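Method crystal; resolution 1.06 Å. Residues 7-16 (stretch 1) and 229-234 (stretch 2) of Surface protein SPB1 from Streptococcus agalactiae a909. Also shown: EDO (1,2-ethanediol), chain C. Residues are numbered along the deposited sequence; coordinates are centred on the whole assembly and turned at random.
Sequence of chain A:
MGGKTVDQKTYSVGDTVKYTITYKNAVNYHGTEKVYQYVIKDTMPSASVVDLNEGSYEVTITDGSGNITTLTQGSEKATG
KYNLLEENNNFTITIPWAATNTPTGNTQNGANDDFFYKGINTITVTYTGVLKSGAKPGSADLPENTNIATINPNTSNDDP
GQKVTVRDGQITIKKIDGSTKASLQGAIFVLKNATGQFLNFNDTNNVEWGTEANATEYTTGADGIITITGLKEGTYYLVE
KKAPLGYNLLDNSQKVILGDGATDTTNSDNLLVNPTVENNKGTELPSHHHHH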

# COMPACT_ATOMS: atom_id res chain seq x y z
N ASP A 7 0.42 -7.42 -3.38
CA ASP A 7 -0.13 -8.60 -2.77
C ASP A 7 -1.46 -8.41 -2.06
O ASP A 7 -2.12 -9.41 -1.77
CB ASP A 7 0.88 -9.29 -1.85
CG ASP A 7 1.28 -8.49 -0.62
OD1 ASP A 7 1.49 -7.27 -0.69
OD2 ASP A 7 1.42 -9.12 0.42
N GLN A 8 -1.86 -7.18 -1.76
CA GLN A 8 -3.13 -6.93 -1.06
C GLN A 8 -3.86 -5.81 -1.74
O GLN A 8 -3.26 -4.87 -2.27
CB GLN A 8 -2.89 -6.53 0.41
CG GLN A 8 -2.20 -7.62 1.22
CD GLN A 8 -3.16 -8.72 1.64
OE1 GLN A 8 -4.03 -8.48 2.45
NE2 GLN A 8 -3.00 -9.91 1.10
N LYS A 9 -5.19 -5.84 -1.66
CA LYS A 9 -6.02 -4.78 -2.22
C LYS A 9 -5.86 -3.45 -1.48
O LYS A 9 -5.98 -2.38 -2.08
CB LYS A 9 -7.49 -5.21 -2.21
CG LYS A 9 -7.80 -6.37 -3.12
CD LYS A 9 -9.28 -6.80 -3.00
CE LYS A 9 -9.65 -7.36 -1.60
NZ LYS A 9 -9.03 -8.69 -1.27
N THR A 10 -5.63 -3.52 -0.17
CA THR A 10 -5.41 -2.34 0.67
C THR A 10 -4.43 -2.69 1.76
O THR A 10 -4.18 -3.87 2.05
CB THR A 10 -6.71 -1.81 1.32
OG1 THR A 10 -7.21 -2.79 2.22
CG2 THR A 10 -7.76 -1.45 0.31
N TYR A 11 -3.90 -1.65 2.39
CA TYR A 11 -2.89 -1.76 3.44
C TYR A 11 -3.17 -0.74 4.52
O TYR A 11 -3.83 0.27 4.28
CB TYR A 11 -1.50 -1.46 2.87
CG TYR A 11 -1.04 -2.42 1.81
CD1 TYR A 11 -0.37 -3.58 2.15
CD2 TYR A 11 -1.28 -2.18 0.47
CE1 TYR A 11 0.04 -4.48 1.17
CE2 TYR A 11 -0.86 -3.06 -0.52
CZ TYR A 11 -0.21 -4.21 -0.17
OH TYR A 11 0.17 -5.05 -1.18
N SER A 12 -2.63 -0.97 5.70
CA SER A 12 -2.47 0.07 6.71
C SER A 12 -1.08 0.68 6.59
O SER A 12 -0.11 0.01 6.23
CB SER A 12 -2.64 -0.47 8.13
OG SER A 12 -3.99 -0.78 8.39
N VAL A 13 -0.98 1.97 6.92
CA VAL A 13 0.30 2.64 7.04
C VAL A 13 1.22 1.81 7.94
O VAL A 13 0.81 1.33 9.00
CB VAL A 13 0.08 4.08 7.52
CG1 VAL A 13 1.38 4.71 8.00
CG2 VAL A 13 -0.55 4.91 6.41
N GLY A 14 2.45 1.62 7.48
CA GLY A 14 3.44 0.79 8.14
C GLY A 14 3.54 -0.64 7.62
O GLY A 14 4.51 -1.34 7.92
N ASP A 15 2.55 -1.07 6.83
CA ASP A 15 2.56 -2.43 6.30
C ASP A 15 3.65 -2.60 5.23
O ASP A 15 4.04 -1.67 4.52
CB ASP A 15 1.23 -2.79 5.64
CG ASP A 15 0.09 -3.07 6.60
OD1 ASP A 15 0.27 -3.06 7.83
OD2 ASP A 15 -1.02 -3.32 6.06
N THR A 16 4.11 -3.83 5.13
CA THR A 16 4.97 -4.26 4.03
C THR A 16 4.09 -4.53 2.81
O THR A 16 3.14 -5.32 2.87
CB THR A 16 5.73 -5.52 4.41
OG1 THR A 16 6.53 -5.23 5.55
CG2 THR A 16 6.61 -6.00 3.26
C1 EDO C . -4.89 11.04 11.10
O1 EDO C . -4.69 9.64 10.98
C2 EDO C . -3.58 11.78 10.87
O2 EDO C . -3.20 11.60 9.50
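Stretch 2 229-234: TGLKEG

How do the two backbones run past each other? Stretch 1 has no regular helix or strand; it is extended from Thr10 to Ser12, then enters a type II beta turn from Ser12 to Asp15, closed by the hydrogen bond from Asp15 N to Ser12 O at 2.9 Å. In stretch 2, Thr229 to Leu231 continue a strand that begins earlier in the chain, and loop or turn follows. The register is antiparallel: the CA atoms of Tyr11 and Lys232 lie 4.3 Å apart, those of Ser12 and Leu231 4.2 Å, and those of Val13 and Gly230 5.2 Å, so one number rises as the other falls.

What joins the chains near the turn? Val13 N donates to Gly230 O at 2.9 Å, and the same carbonyl receives a CA-H...O contact, with Ser12 CA 3.2 Å from Gly230 O. One step along, a side chain takes over the role of a backbone acceptor: Lys232 N donates to Ser12 OG at 2.9 Å, while Tyr11 O, 3.3 Å from Lys232 N, is at too poor an angle to bond. Gly230 has phi/psi of 114/39, angles that suit glycine, and a CB there would come within 2.7 Å of Val13 CG2, a clash.

Where does the long side chain of Lys232 go? Stretch 1 covers 104 Å² of this residue, more than of any other in stretch 2. Its first three chi angles are t, and this extended chain carries NZ past Ser12 and Thr10 to Gln8. There NZ donates to Gln8 OE1 at 2.7 Å and to Thr10 O at 2.8 Å, so the charged amine is held by one side-chain and one backbone oxygen. Water 2 accepts from Lys232 NZ at 2.9 Å and donates to Asp15 OD2 at 2.7 Å, linking the amine to the turn; Asp15 OD2 also accepts from Ser12 N at 2.9 Å.

How is Glu233 fastened to Thr10? The two residues exchange hydrogen bonds in both directions. Glu233 N donates to Thr10 OG1 at 2.9 Å with a nearly straight 172° angle, and Thr10 OG1 donates to Glu233 OE1 at 2.8 Å. The CA-to-CB bond of Glu233 points sideways, but the end of its side chain comes nearer to stretch 1. Water 1 accepts from Lys232 NZ at 3.2 Å and donates to Glu233 OE1 at 2.6 Å.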

# COMPACT_ATOMS: atom_id res chain seq x y z
N THR A 229 -6.58 8.31 9.27
CA THR A 229 -6.20 8.07 7.88
C THR A 229 -5.11 7.02 7.82
O THR A 229 -4.09 7.15 8.48
CB THR A 229 -5.69 9.37 7.25
OG1 THR A 229 -6.67 10.39 7.43
CG2 THR A 229 -5.36 9.19 5.77
N GLY A 230 -5.31 6.01 6.98
CA GLY A 230 -4.26 5.05 6.71
C GLY A 230 -4.52 3.62 7.18
O GLY A 230 -3.60 2.96 7.65
N LEU A 231 -5.75 3.15 7.02
CA LEU A 231 -6.17 1.85 7.53
C LEU A 231 -6.53 0.90 6.37
O LEU A 231 -7.18 1.27 5.39
CB LEU A 231 -7.43 1.99 8.40
CG LEU A 231 -7.23 2.77 9.69
CD1 LEU A 231 -8.57 3.11 10.29
CD2 LEU A 231 -6.39 1.97 10.66
N LYS A 232 -6.19 -0.36 6.57
CA LYS A 232 -6.57 -1.45 5.71
C LYS A 232 -8.08 -1.64 5.73
O LYS A 232 -8.74 -1.37 6.75
CB LYS A 232 -5.85 -2.72 6.23
CG LYS A 232 -5.91 -3.92 5.31
CD LYS A 232 -5.08 -5.07 5.88
CE LYS A 232 -5.04 -6.30 5.00
NZ LYS A 232 -4.19 -6.08 3.78
N GLU A 233 -8.66 -2.16 4.67
CA GLU A 233 -10.06 -2.55 4.68
C GLU A 233 -10.32 -3.52 5.83
O GLU A 233 -9.44 -4.29 6.23
CB GLU A 233 -10.44 -3.20 3.36
CG GLU A 233 -9.82 -4.56 3.19
CD GLU A 233 -9.82 -5.00 1.74
OE1 GLU A 233 -8.84 -4.70 1.04
OE2 GLU A 233 -10.80 -5.64 1.33
N GLY A 234 -11.55 -3.51 6.32
CA GLY A 234 -11.96 -4.41 7.38
C GLY A 234 -13.07 -3.82 8.21
O GLY A 234 -13.67 -2.82 7.86
O HOH W 1 -6.72 -6.02 1.79
O HOH W 2 -1.61 -5.71 4.95